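Local coordinates for sporulation-control protein spo0M (Bacillus subtilis, PDB 5CL2), which controls expression of spo0A and is required for passage through morphological stage 0 of sporulation, at residues A[13-18]-A[30-35]; A[40-45]-A[110-115]; A[45-50]-A[71-76]; A[104-109]-A[126-131]. All coordinates share one frame; numbering follows the deposited sequence.

Contact 1 (A[13-18]-A[30-35]); sequences DTILEK and TVHVKG. With NA (sodium ion), chain C.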
loop_
_atom_site.group_PDB
_atom_site.type_symbol
_atom_site.label_atom_id
_atom_site.label_comp_id
_atom_site.label_asym_id
_atom_site.label_seq_id
_atom_site.Cartn_x
_atom_site.Cartn_y
_atom_site.Cartn_z
ATOM N N ASP A 13 -18.583 -23.861 10.095
ATOM C CA ASP A 13 -17.512 -24.008 11.060
ATOM C C ASP A 13 -16.167 -24.026 10.326
ATOM O O ASP A 13 -15.913 -24.944 9.568
ATOM C CB ASP A 13 -17.727 -25.308 11.858
ATOM C CG ASP A 13 -16.770 -25.461 13.028
ATOM O OD1 ASP A 13 -16.191 -24.449 13.483
ATOM O OD2 ASP A 13 -16.614 -26.606 13.508
ATOM N N THR A 14 -15.290 -23.055 10.580
ATOM C CA THR A 14 -13.990 -23.018 9.907
ATOM C C THR A 14 -12.930 -23.552 10.857
ATOM O O THR A 14 -12.912 -23.201 12.031
ATOM C CB THR A 14 -13.604 -21.596 9.444
ATOM O OG1 THR A 14 -14.512 -21.145 8.438
ATOM C CG2 THR A 14 -12.197 -21.575 8.867
ATOM N N ILE A 15 -12.044 -24.402 10.358
ATOM C CA ILE A 15 -11.006 -24.982 11.199
ATOM C C ILE A 15 -9.665 -24.827 10.495
ATOM O O ILE A 15 -9.464 -25.350 9.395
ATOM C CB ILE A 15 -11.305 -26.496 11.512
ATOM C CG1 ILE A 15 -12.712 -26.663 12.090
ATOM C CG2 ILE A 15 -10.257 -27.101 12.449
ATOM C CD1 ILE A 15 -13.199 -28.114 12.138
ATOM N N LEU A 16 -8.780 -24.038 11.096
ATOM C CA LEU A 16 -7.421 -23.860 10.612
ATOM C C LEU A 16 -6.542 -24.993 11.104
ATOM O O LEU A 16 -6.838 -25.579 12.133
ATOM C CB LEU A 16 -6.864 -22.519 11.082
ATOM C CG LEU A 16 -7.859 -21.368 10.949
ATOM C CD1 LEU A 16 -7.361 -20.174 11.745
ATOM C CD2 LEU A 16 -8.127 -21.009 9.484
ATOM N N GLU A 17 -5.448 -25.293 10.411
ATOM C CA GLU A 17 -4.597 -26.372 10.894
ATOM C C GLU A 17 -3.747 -25.905 12.070
ATOM O O GLU A 17 -3.475 -26.699 12.975
ATOM C CB GLU A 17 -3.679 -26.898 9.786
ATOM C CG GLU A 17 -4.365 -27.606 8.644
ATOM C CD GLU A 17 -3.374 -27.994 7.549
ATOM O OE1 GLU A 17 -2.150 -27.781 7.751
ATOM O OE2 GLU A 17 -3.811 -28.557 6.513
ATOM N N LYS A 18 -3.385 -24.618 12.090
ATOM C CA LYS A 18 -2.678 -24.011 13.226
ATOM C C LYS A 18 -3.411 -22.766 13.721
ATOM O O LYS A 18 -4.199 -22.167 12.988
ATOM C CB LYS A 18 -1.251 -23.607 12.848
ATOM C CG LYS A 18 -0.500 -24.559 11.945
ATOM C CD LYS A 18 0.987 -24.262 12.009
ATOM C CE LYS A 18 1.425 -23.478 10.772
ATOM N NZ LYS A 18 2.859 -23.648 10.398
ATOM N N THR A 30 -9.984 -25.676 6.528
ATOM C CA THR A 30 -11.168 -26.180 5.877
ATOM C C THR A 30 -12.372 -25.430 6.387
ATOM O O THR A 30 -12.495 -25.210 7.579
ATOM C CB THR A 30 -11.330 -27.695 6.129
ATOM O OG1 THR A 30 -10.216 -28.389 5.555
ATOM C CG2 THR A 30 -12.627 -28.222 5.531
ATOM N N VAL A 31 -13.243 -25.014 5.481
ATOM C CA VAL A 31 -14.567 -24.533 5.865
ATOM C C VAL A 31 -15.575 -25.716 5.837
ATOM O O VAL A 31 -15.803 -26.308 4.790
ATOM C CB VAL A 31 -15.060 -23.428 4.916
ATOM C CG1 VAL A 31 -16.415 -22.896 5.365
ATOM C CG2 VAL A 31 -14.026 -22.281 4.820
ATOM N N HIS A 32 -16.162 -26.061 6.978
ATOM C CA HIS A 32 -17.219 -27.081 7.037
ATOM C C HIS A 32 -18.601 -26.450 7.047
ATOM O O HIS A 32 -18.869 -25.532 7.822
ATOM C CB HIS A 32 -17.048 -27.963 8.262
ATOM C CG HIS A 32 -15.728 -28.666 8.300
ATOM N ND1 HIS A 32 -15.515 -29.877 7.688
ATOM C CD2 HIS A 32 -14.550 -28.303 8.857
ATOM C CE1 HIS A 32 -14.258 -30.247 7.881
ATOM N NE2 HIS A 32 -13.652 -29.303 8.589
ATOM N N VAL A 33 -19.472 -26.927 6.165
ATOM C CA VAL A 33 -20.823 -26.397 6.087
ATOM C C VAL A 33 -21.824 -27.558 6.292
ATOM O O VAL A 33 -21.616 -28.664 5.786
ATOM C CB VAL A 33 -21.058 -25.691 4.745
ATOM C CG1 VAL A 33 -22.330 -24.895 4.786
ATOM C CG2 VAL A 33 -19.907 -24.750 4.443
ATOM N N LYS A 34 -22.871 -27.326 7.078
ATOM C CA LYS A 34 -23.899 -28.340 7.303
ATOM C C LYS A 34 -25.273 -27.744 7.015
ATOM O O LYS A 34 -25.612 -26.685 7.533
ATOM C CB LYS A 34 -23.832 -28.900 8.731
ATOM C CG LYS A 34 -24.867 -30.041 9.028
ATOM C CD LYS A 34 -24.601 -30.706 10.404
ATOM C CE LYS A 34 -25.348 -32.048 10.576
ATOM N NZ LYS A 34 -25.264 -32.971 9.409
ATOM N N GLY A 35 -26.058 -28.392 6.158
ATOM C CA GLY A 35 -27.325 -27.792 5.784
ATOM C C GLY A 35 -28.270 -27.800 6.965
ATOM O O GLY A 35 -28.122 -28.602 7.889
HETATM NA NA NA C . -13.963 -21.598 13.726
HETATM O O HOH W 1 -14.629 -20.588 15.306
#
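The rim of a small antiparallel sheet, where strand 11-16 runs beside 26-34, doubles here as part of a sodium site. Asp13 and His32 form a hydrogen-bonded pair, with Asp13 N reaching His32 O at 2.8 Å and His32 N returning to Asp13 O. Ile15 and Thr30 do the same two residues on, Ile15 N lying 2.9 Å from Thr30 O. Between them sits the non-hydrogen-bonded pair Thr14 and Val31, whose side chains turn to the buried face; Thr14 OG1 stands 3.8 Å from Val31 CG2 and has its polar partner in Thr110, though that hydroxyl contact is modelled implausibly short. Thr14 O points away from strand 26-34 and binds the sodium ion at 2.6 Å.

On the other face, His32 CG lies beside the backbone N, anti to the carbonyl carbon (chi1 -59°), on the side it shares with Asp13 and Ile15. Asp13 O lies in plane at the ring edge, 3.7 Å from His32 CD2. The tip of Ile15 comes in obliquely, CD1 to His32 CD2 at 3.6 Å, while Thr30 CG2 covers one ring face toward the rim. An alanine at His32 would probably open a gap beside Ile15 CD1 and Thr30 CG2, which would lose the ring they pack on. Val31 and Val33 lean on Ile45 of the facing sheet. Asp122, Asp124 and a water join Thr14 O around the ion, at the edge of a beta sandwich consistent with an arrestin-like fold.

Contact 2 (A[40-45]-A[110-115]); sequences QDIRYI and TDLDIQ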
loop_
_atom_site.group_PDB
_atom_site.type_symbol
_atom_site.label_atom_id
_atom_site.label_comp_id
_atom_site.label_asym_id
_atom_site.label_seq_id
_atom_site.Cartn_x
_atom_site.Cartn_y
_atom_site.Cartn_z
ATOM N N GLN A 40 -31.018 -24.827 1.173
ATOM C CA GLN A 40 -30.758 -23.421 0.882
ATOM C C GLN A 40 -29.757 -23.210 -0.227
ATOM O O GLN A 40 -28.920 -24.075 -0.515
ATOM C CB GLN A 40 -30.323 -22.679 2.141
ATOM C CG GLN A 40 -31.291 -22.802 3.301
ATOM C CD GLN A 40 -30.895 -21.945 4.480
ATOM O OE1 GLN A 40 -29.938 -22.262 5.180
ATOM N NE2 GLN A 40 -31.628 -20.856 4.712
ATOM N N ASP A 41 -29.876 -22.042 -0.852
ATOM C CA ASP A 41 -28.992 -21.624 -1.927
ATOM C C ASP A 41 -27.928 -20.719 -1.355
ATOM O O ASP A 41 -28.229 -19.630 -0.874
ATOM C CB ASP A 41 -29.765 -20.895 -3.020
ATOM C CG ASP A 41 -30.650 -21.823 -3.833
ATOM O OD1 ASP A 41 -30.277 -23.006 -4.054
ATOM O OD2 ASP A 41 -31.732 -21.357 -4.243
ATOM N N ILE A 42 -26.690 -21.190 -1.400
ATOM C CA ILE A 42 -25.551 -20.447 -0.916
ATOM C C ILE A 42 -24.842 -19.694 -2.056
ATOM O O ILE A 42 -24.414 -20.301 -3.032
ATOM C CB ILE A 42 -24.594 -21.392 -0.190
ATOM C CG1 ILE A 42 -25.243 -21.779 1.156
ATOM C CG2 ILE A 42 -23.200 -20.712 -0.020
ATOM C CD1 ILE A 42 -24.796 -23.095 1.748
ATOM N N ARG A 43 -24.723 -18.374 -1.931
ATOM C CA ARG A 43 -24.125 -17.563 -3.010
ATOM C C ARG A 43 -22.600 -17.693 -3.052
ATOM O O ARG A 43 -22.025 -17.863 -4.119
ATOM C CB ARG A 43 -24.561 -16.105 -2.860
ATOM C CG ARG A 43 -26.084 -15.973 -3.044
ATOM C CD ARG A 43 -26.569 -14.565 -3.286
ATOM N NE ARG A 43 -25.972 -13.617 -2.350
ATOM C CZ ARG A 43 -25.875 -12.311 -2.574
ATOM N NH1 ARG A 43 -26.343 -11.800 -3.709
ATOM N NH2 ARG A 43 -25.324 -11.516 -1.659
ATOM N N TYR A 44 -21.955 -17.745 -1.896
ATOM C CA TYR A 44 -20.508 -17.869 -1.865
ATOM C C TYR A 44 -20.045 -18.062 -0.434
ATOM O O TYR A 44 -20.776 -17.760 0.497
ATOM C CB TYR A 44 -19.825 -16.595 -2.469
ATOM C CG TYR A 44 -20.103 -15.333 -1.669
ATOM C CD1 TYR A 44 -19.379 -15.051 -0.509
ATOM C CD2 TYR A 44 -21.092 -14.423 -2.063
ATOM C CE1 TYR A 44 -19.629 -13.912 0.241
ATOM C CE2 TYR A 44 -21.348 -13.258 -1.304
ATOM C CZ TYR A 44 -20.605 -13.020 -0.154
ATOM O OH TYR A 44 -20.825 -11.900 0.641
ATOM N N ILE A 45 -18.805 -18.521 -0.275
ATOM C CA ILE A 45 -18.129 -18.498 1.010
ATOM C C ILE A 45 -16.805 -17.725 0.864
ATOM O O ILE A 45 -15.912 -18.135 0.089
ATOM C CB ILE A 45 -17.838 -19.915 1.540
ATOM C CG1 ILE A 45 -19.124 -20.753 1.618
ATOM C CG2 ILE A 45 -17.122 -19.858 2.903
ATOM C CD1 ILE A 45 -18.854 -22.181 2.018
ATOM N N THR A 110 -15.126 -15.982 8.590
ATOM C CA THR A 110 -15.812 -16.699 7.538
ATOM C C THR A 110 -17.158 -16.041 7.321
ATOM O O THR A 110 -17.910 -15.820 8.266
ATOM C CB THR A 110 -15.990 -18.183 7.891
ATOM O OG1 THR A 110 -14.703 -18.774 8.119
ATOM C CG2 THR A 110 -16.703 -18.939 6.752
ATOM N N ASP A 111 -17.423 -15.692 6.071
ATOM C CA ASP A 111 -18.697 -15.136 5.636
ATOM C C ASP A 111 -19.376 -16.117 4.665
ATOM O O ASP A 111 -18.929 -16.291 3.535
ATOM C CB ASP A 111 -18.442 -13.756 4.988
ATOM C CG ASP A 111 -19.680 -13.145 4.350
ATOM O OD1 ASP A 111 -20.823 -13.409 4.810
ATOM O OD2 ASP A 111 -19.495 -12.348 3.401
ATOM N N LEU A 112 -20.452 -16.762 5.103
ATOM C CA LEU A 112 -21.224 -17.633 4.207
ATOM C C LEU A 112 -22.522 -16.916 3.854
ATOM O O LEU A 112 -23.385 -16.726 4.701
ATOM C CB LEU A 112 -21.497 -19.004 4.855
ATOM C CG LEU A 112 -22.412 -19.998 4.142
ATOM C CD1 LEU A 112 -21.881 -21.425 4.230
ATOM C CD2 LEU A 112 -23.767 -19.948 4.741
ATOM N N ASP A 113 -22.638 -16.495 2.603
ATOM C CA ASP A 113 -23.756 -15.671 2.186
ATOM C C ASP A 113 -24.843 -16.581 1.634
ATOM O O ASP A 113 -24.593 -17.393 0.755
ATOM C CB ASP A 113 -23.299 -14.623 1.162
ATOM C CG ASP A 113 -24.410 -13.679 0.734
ATOM O OD1 ASP A 113 -25.504 -14.150 0.359
ATOM O OD2 ASP A 113 -24.186 -12.453 0.767
ATOM N N ILE A 114 -26.042 -16.457 2.189
ATOM C CA ILE A 114 -27.161 -17.301 1.798
ATOM C C ILE A 114 -28.173 -16.412 1.126
ATOM O O ILE A 114 -28.478 -15.322 1.625
ATOM C CB ILE A 114 -27.815 -18.015 3.002
ATOM C CG1 ILE A 114 -26.846 -19.013 3.628
ATOM C CG2 ILE A 114 -29.098 -18.740 2.584
ATOM C CD1 ILE A 114 -27.364 -19.631 4.924
ATOM N N GLN A 115 -28.684 -16.842 -0.019
ATOM C CA GLN A 115 -29.647 -15.987 -0.680
ATOM C C GLN A 115 -31.011 -16.099 -0.004
ATOM O O GLN A 115 -31.627 -17.152 0.026
ATOM C CB GLN A 115 -29.754 -16.344 -2.161
ATOM C CG GLN A 115 -30.738 -15.469 -2.884
ATOM C CD GLN A 115 -30.796 -15.767 -4.348
ATOM O OE1 GLN A 115 -30.935 -16.917 -4.748
ATOM N NE2 GLN A 115 -30.691 -14.728 -5.170
#
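Arg43 and Tyr44 both meet Asp113, one by its charge and the other by its ring. Arg43 grips the carboxylate side-on, NE to Asp113 OD1 at 2.8 Å and NH2 to Asp113 OD2 at 2.8 Å. The bend at chi3 (-47°) swings NE back toward the acid. Both oxygens lie near the guanidinium plane, yet both nitrogens approach from above the carboxylate, the two planes being 45° apart. This pairing probably offsets the charge of a buried acid near Asp119. Tyr44 CG sits between its backbone N and carbonyl carbon (chi1 64°), and the ring comes over the Asp113 methylene: CB is 3.6 Å from the ring centroid, a CH-pi contact. Arg72 makes a cation-pi contact on the opposite face. Tyr44 OH donates to Asp111 OD2 at 3.1 Å, on the syn side but well out of the carboxylate plane.

The other face is apolar. Ile45 CD1 meets Leu112 CD1 at 3.8 Å, and Ile42 CG1 meets Ile114 CG1 at 4.0 Å. The pairing slips by one residue between Ile42-Ile114 and Ile45-Leu112. Arg43 N to Asp113 O and Asp113 N to Tyr44 O, with helix-like angles at Arg43, fit a classic beta bulge.

Contact 3 (A[45-50]-A[71-76]); sequences IDLQLS and FRVTGS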
loop_
_atom_site.group_PDB
_atom_site.type_symbol
_atom_site.label_atom_id
_atom_site.label_comp_id
_atom_site.label_asym_id
_atom_site.label_seq_id
_atom_site.Cartn_x
_atom_site.Cartn_y
_atom_site.Cartn_z
ATOM N N ILE A 45 -18.805 -18.521 -0.275
ATOM C CA ILE A 45 -18.129 -18.498 1.010
ATOM C C ILE A 45 -16.805 -17.725 0.864
ATOM O O ILE A 45 -15.912 -18.135 0.089
ATOM C CB ILE A 45 -17.838 -19.915 1.540
ATOM C CG1 ILE A 45 -19.124 -20.753 1.618
ATOM C CG2 ILE A 45 -17.122 -19.858 2.903
ATOM C CD1 ILE A 45 -18.854 -22.181 2.018
ATOM N N ASP A 46 -16.706 -16.621 1.612
ATOM C CA ASP A 46 -15.519 -15.756 1.668
ATOM C C ASP A 46 -14.842 -15.913 3.017
ATOM O O ASP A 46 -15.501 -16.201 4.031
ATOM C CB ASP A 46 -15.871 -14.264 1.464
ATOM C CG ASP A 46 -16.136 -13.901 -0.006
ATOM O OD1 ASP A 46 -15.869 -14.730 -0.905
ATOM O OD2 ASP A 46 -16.683 -12.801 -0.259
ATOM N N LEU A 47 -13.523 -15.752 3.005
ATOM C CA LEU A 47 -12.705 -15.643 4.206
ATOM C C LEU A 47 -12.128 -14.232 4.255
ATOM O O LEU A 47 -11.759 -13.677 3.214
ATOM C CB LEU A 47 -11.543 -16.634 4.184
ATOM C CG LEU A 47 -11.822 -18.063 4.641
ATOM C CD1 LEU A 47 -10.558 -18.692 5.190
ATOM C CD2 LEU A 47 -13.006 -18.157 5.597
ATOM N N GLN A 48 -12.034 -13.667 5.455
ATOM C CA GLN A 48 -11.425 -12.350 5.637
ATOM C C GLN A 48 -10.454 -12.374 6.785
ATOM O O GLN A 48 -10.785 -12.843 7.873
ATOM C CB GLN A 48 -12.454 -11.262 5.924
ATOM C CG GLN A 48 -13.728 -11.363 5.148
ATOM C CD GLN A 48 -14.146 -10.010 4.607
ATOM O OE1 GLN A 48 -14.014 -8.984 5.290
ATOM N NE2 GLN A 48 -14.637 -9.995 3.361
ATOM N N LEU A 49 -9.278 -11.799 6.549
ATOM C CA LEU A 49 -8.291 -11.586 7.601
ATOM C C LEU A 49 -8.456 -10.131 8.035
ATOM O O LEU A 49 -8.462 -9.230 7.210
ATOM C CB LEU A 49 -6.876 -11.882 7.098
ATOM C CG LEU A 49 -5.740 -11.990 8.122
ATOM C CD1 LEU A 49 -5.784 -13.317 8.897
ATOM C CD2 LEU A 49 -4.393 -11.796 7.449
ATOM N N SER A 50 -8.660 -9.905 9.325
ATOM C CA SER A 50 -8.910 -8.548 9.770
ATOM C C SER A 50 -8.297 -8.227 11.115
ATOM O O SER A 50 -7.898 -9.103 11.888
ATOM C CB SER A 50 -10.397 -8.264 9.850
ATOM O OG SER A 50 -10.968 -9.088 10.835
ATOM N N PHE A 71 -10.573 -13.156 0.217
ATOM C CA PHE A 71 -10.677 -13.987 -0.982
ATOM C C PHE A 71 -11.887 -14.936 -0.920
ATOM O O PHE A 71 -12.425 -15.203 0.158
ATOM C CB PHE A 71 -9.389 -14.792 -1.198
ATOM C CG PHE A 71 -9.261 -15.975 -0.299
ATOM C CD1 PHE A 71 -8.878 -15.814 1.019
ATOM C CD2 PHE A 71 -9.537 -17.252 -0.770
ATOM C CE1 PHE A 71 -8.766 -16.918 1.859
ATOM C CE2 PHE A 71 -9.425 -18.358 0.056
ATOM C CZ PHE A 71 -9.048 -18.193 1.378
ATOM N N ARG A 72 -12.294 -15.466 -2.071
ATOM C CA ARG A 72 -13.487 -16.332 -2.131
ATOM C C ARG A 72 -13.149 -17.814 -1.995
ATOM O O ARG A 72 -12.422 -18.367 -2.810
ATOM C CB ARG A 72 -14.248 -16.083 -3.433
ATOM C CG ARG A 72 -15.470 -16.985 -3.650
ATOM C CD ARG A 72 -16.584 -16.189 -4.305
ATOM N NE ARG A 72 -16.910 -15.046 -3.458
ATOM C CZ ARG A 72 -17.791 -14.100 -3.749
ATOM N NH1 ARG A 72 -18.433 -14.105 -4.906
ATOM N NH2 ARG A 72 -18.004 -13.131 -2.876
ATOM N N VAL A 73 -13.671 -18.460 -0.960
ATOM C CA VAL A 73 -13.400 -19.888 -0.790
ATOM C C VAL A 73 -14.199 -20.669 -1.833
ATOM O O VAL A 73 -13.671 -21.561 -2.499
ATOM C CB VAL A 73 -13.730 -20.379 0.626
ATOM C CG1 VAL A 73 -13.635 -21.900 0.701
ATOM C CG2 VAL A 73 -12.802 -19.727 1.645
ATOM N N THR A 74 -15.466 -20.331 -2.001
ATOM C CA THR A 74 -16.207 -21.045 -3.025
ATOM C C THR A 74 -17.352 -20.199 -3.526
ATOM O O THR A 74 -17.773 -19.266 -2.853
ATOM C CB THR A 74 -16.739 -22.462 -2.517
ATOM O OG1 THR A 74 -17.186 -23.242 -3.632
ATOM C CG2 THR A 74 -17.894 -22.344 -1.554
ATOM N N GLY A 75 -17.854 -20.551 -4.703
ATOM C CA GLY A 75 -18.974 -19.867 -5.300
ATOM C C GLY A 75 -20.264 -20.590 -4.953
ATOM O O GLY A 75 -20.299 -21.457 -4.082
ATOM N N SER A 76 -21.326 -20.202 -5.648
ATOM C CA SER A 76 -22.674 -20.650 -5.401
ATOM C C SER A 76 -22.901 -22.181 -5.500
ATOM O O SER A 76 -22.285 -22.864 -6.325
ATOM C CB SER A 76 -23.600 -19.894 -6.355
ATOM O OG SER A 76 -23.414 -20.342 -7.683
#
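Ile45, Asp46 and Leu47 pair antiparallel with Thr74, Arg72 and Phe71, and the register slips by one because Val73 and Thr74 both face Ile45, a classic beta bulge. Thr74 N donates to Ile45 O at 3.1 Å; Val73 N points to the same oxygen, although that bond is bent and its modelled length is doubtfully short. Ile45 N answers to Thr74 O, and Leu47 with Phe71 closes the other end through two bonds.

Asp46 and Arg72 turn to one face of the sheet. The guanidinium meets the carboxylate side-on, NE to Asp46 OD1 at 2.8 Å and NH2 to Asp46 OD2 at 3.0 Å, both on the syn side and both close to straight. Bends at chi2 and chi3 bring NE round toward the acid; the carboxylate lies at the guanidinium edge, the planes 23° apart. An alanine at Asp46 would probably leave the Arg72 charge without its carboxylate mate and its end freer to turn.

On the opposite face the side chains of Phe71 and Leu47 lie side by side, Leu47 CB coming to Phe71 CE1 obliquely at 3.6 Å. Leu47 CG also touches Val73 CG2 at 3.6 Å, and Thr74 CG2 packs on Ile45 CD1 at 3.7 Å. This apolar face packs on Phe87, Phe89 and Phe91 of strand 84-92, while strand 106-114 flanks 40-57 on its other edge.

Contact 4 (A[104-109]-A[126-131]); sequences VEVAVV and IFVEAH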
loop_
_atom_site.group_PDB
_atom_site.type_symbol
_atom_site.label_atom_id
_atom_site.label_comp_id
_atom_site.label_asym_id
_atom_site.label_seq_id
_atom_site.Cartn_x
_atom_site.Cartn_y
_atom_site.Cartn_z
ATOM N N VAL A 104 -3.341 -5.787 20.030
ATOM C CA VAL A 104 -3.656 -6.169 18.661
ATOM C C VAL A 104 -4.310 -7.551 18.518
ATOM O O VAL A 104 -3.773 -8.564 18.976
ATOM C CB VAL A 104 -2.404 -6.148 17.789
ATOM C CG1 VAL A 104 -2.737 -6.593 16.373
ATOM C CG2 VAL A 104 -1.776 -4.747 17.800
ATOM N N GLU A 105 -5.475 -7.590 17.884
ATOM C CA GLU A 105 -6.046 -8.890 17.524
ATOM C C GLU A 105 -6.156 -9.063 16.006
ATOM O O GLU A 105 -6.507 -8.129 15.276
ATOM C CB GLU A 105 -7.427 -9.099 18.190
ATOM C CG GLU A 105 -8.586 -8.320 17.547
ATOM C CD GLU A 105 -9.985 -8.801 17.992
ATOM O OE1 GLU A 105 -10.260 -10.025 17.897
ATOM O OE2 GLU A 105 -10.815 -7.960 18.412
ATOM N N VAL A 106 -5.825 -10.265 15.548
ATOM C CA VAL A 106 -5.990 -10.647 14.150
ATOM C C VAL A 106 -6.949 -11.830 14.088
ATOM O O VAL A 106 -6.755 -12.848 14.757
ATOM C CB VAL A 106 -4.672 -11.051 13.493
ATOM C CG1 VAL A 106 -4.936 -11.568 12.089
ATOM C CG2 VAL A 106 -3.712 -9.879 13.463
ATOM N N ALA A 107 -7.995 -11.685 13.292
ATOM C CA ALA A 107 -9.003 -12.707 13.192
ATOM C C ALA A 107 -9.223 -13.143 11.744
ATOM O O ALA A 107 -9.166 -12.324 10.835
ATOM C CB ALA A 107 -10.307 -12.209 13.815
ATOM N N VAL A 108 -9.465 -14.438 11.556
ATOM C CA VAL A 108 -9.990 -15.001 10.308
ATOM C C VAL A 108 -11.514 -15.110 10.410
ATOM O O VAL A 108 -12.050 -15.762 11.295
ATOM C CB VAL A 108 -9.382 -16.378 10.001
ATOM C CG1 VAL A 108 -10.073 -17.009 8.819
ATOM C CG2 VAL A 108 -7.862 -16.246 9.770
ATOM N N VAL A 109 -12.209 -14.398 9.540
ATOM C CA VAL A 109 -13.656 -14.339 9.563
ATOM C C VAL A 109 -14.221 -15.041 8.347
ATOM O O VAL A 109 -13.833 -14.753 7.223
ATOM C CB VAL A 109 -14.146 -12.885 9.585
ATOM C CG1 VAL A 109 -15.652 -12.810 9.455
ATOM C CG2 VAL A 109 -13.652 -12.170 10.844
ATOM N N ILE A 126 -6.327 -15.688 15.192
ATOM C CA ILE A 126 -4.992 -16.243 15.033
ATOM C C ILE A 126 -3.937 -15.402 15.738
ATOM O O ILE A 126 -4.072 -14.183 15.901
ATOM C CB ILE A 126 -4.617 -16.409 13.552
ATOM C CG1 ILE A 126 -4.604 -15.076 12.825
ATOM C CG2 ILE A 126 -5.606 -17.304 12.864
ATOM C CD1 ILE A 126 -3.853 -15.140 11.503
ATOM N N PHE A 127 -2.920 -16.078 16.248
ATOM C CA PHE A 127 -1.830 -15.358 16.857
ATOM C C PHE A 127 -0.808 -15.176 15.749
ATOM O O PHE A 127 -0.428 -16.147 15.085
ATOM C CB PHE A 127 -1.265 -16.110 18.065
ATOM C CG PHE A 127 -2.282 -16.331 19.165
ATOM C CD1 PHE A 127 -2.598 -15.318 20.057
ATOM C CD2 PHE A 127 -2.920 -17.557 19.304
ATOM C CE1 PHE A 127 -3.534 -15.517 21.054
ATOM C CE2 PHE A 127 -3.857 -17.765 20.306
ATOM C CZ PHE A 127 -4.161 -16.745 21.185
ATOM N N VAL A 128 -0.394 -13.928 15.528
ATOM C CA VAL A 128 0.603 -13.619 14.507
ATOM C C VAL A 128 1.925 -13.279 15.161
ATOM O O VAL A 128 2.056 -12.246 15.815
ATOM C CB VAL A 128 0.171 -12.453 13.629
ATOM C CG1 VAL A 128 1.273 -12.120 12.641
ATOM C CG2 VAL A 128 -1.144 -12.785 12.924
ATOM N N GLU A 129 2.906 -14.156 14.988
ATOM C CA GLU A 129 4.195 -13.982 15.643
ATOM C C GLU A 129 5.112 -13.004 14.941
ATOM O O GLU A 129 4.995 -12.795 13.739
ATOM C CB GLU A 129 4.908 -15.319 15.770
ATOM C CG GLU A 129 4.216 -16.298 16.685
ATOM C CD GLU A 129 4.983 -17.586 16.780
ATOM O OE1 GLU A 129 5.186 -18.234 15.726
ATOM O OE2 GLU A 129 5.392 -17.943 17.904
ATOM N N ALA A 130 6.026 -12.406 15.700
ATOM C CA ALA A 130 7.053 -11.586 15.085
ATOM C C ALA A 130 7.907 -12.416 14.143
ATOM O O ALA A 130 8.428 -13.463 14.506
ATOM C CB ALA A 130 7.929 -10.922 16.144
ATOM N N HIS A 131 8.038 -11.928 12.924
ATOM C CA HIS A 131 8.948 -12.502 11.962
ATOM C C HIS A 131 10.354 -12.372 12.546
ATOM O O HIS A 131 10.665 -11.375 13.202
ATOM C CB HIS A 131 8.784 -11.762 10.630
ATOM C CG HIS A 131 9.701 -12.211 9.540
ATOM N ND1 HIS A 131 11.042 -11.883 9.516
ATOM C CD2 HIS A 131 9.465 -12.894 8.397
ATOM C CE1 HIS A 131 11.595 -12.377 8.426
ATOM N NE2 HIS A 131 10.657 -12.997 7.727
#
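No ring lies between Val106 and Ile126; the flat group that counts is the peptide carbonyl of Val106. Ile126 N approaches its oxygen at 2.9 Å, tilted 20° from the carbonyl plane, and the N-H points almost straight at it. This is the one hydrogen bond between the two segments. The strand axes diverge, at 139°; beyond that bond the contact is made by branched side chains.

Ile126 CG1 sits between its backbone N and carbonyl carbon (chi1 61°), and from there it meets Val106 CG1 at 3.6 Å, the two side chains crossing at a slant. Its other branch, CG2, touches Val108 CG2 at 4.0 Å. Ile126 thus bridges two valines spaced two residues apart on strand 106-114. Val128 adds its CG2 to Val106 CG2 at 3.9 Å, there at about a right angle.

All four side chains are buried, and Leu49 of strand 40-57 packs against Val106, Val108 and Ile126. Farther along the chain, His131 caps the helix that starts just after it, its ND1 accepting from Trp133 N. Val106 and Ile126 lie at the open end of the antiparallel hairpin 106-114 and 120-128, in a sheet consistent with an arrestin-like beta sandwich.

Overall arrangement
Contacts 2, 3 and 4 follow one sheet across its strands: contacts 2 and 3 share Ile45, and contacts 3 and 4 are joined by backbone bonds such as Gln48 O to Val109 N at 2.7 Å. Contacts 2 and 4 sit toward opposite ends of strand 106-114, their centres about 25 Å apart. Contact 1 belongs to the facing sheet and packs onto the others: Val33 CG1 meets Leu112 CD1 at 3.5 Å, and Leu16 CD1 meets Ile126 CG2 at 3.5 Å. The sodium ion, held from contact 1 by Thr14, lies about 6 Å from the Thr110 side chain of contact 2 and about 8 Å from that of Val108 in contact 4.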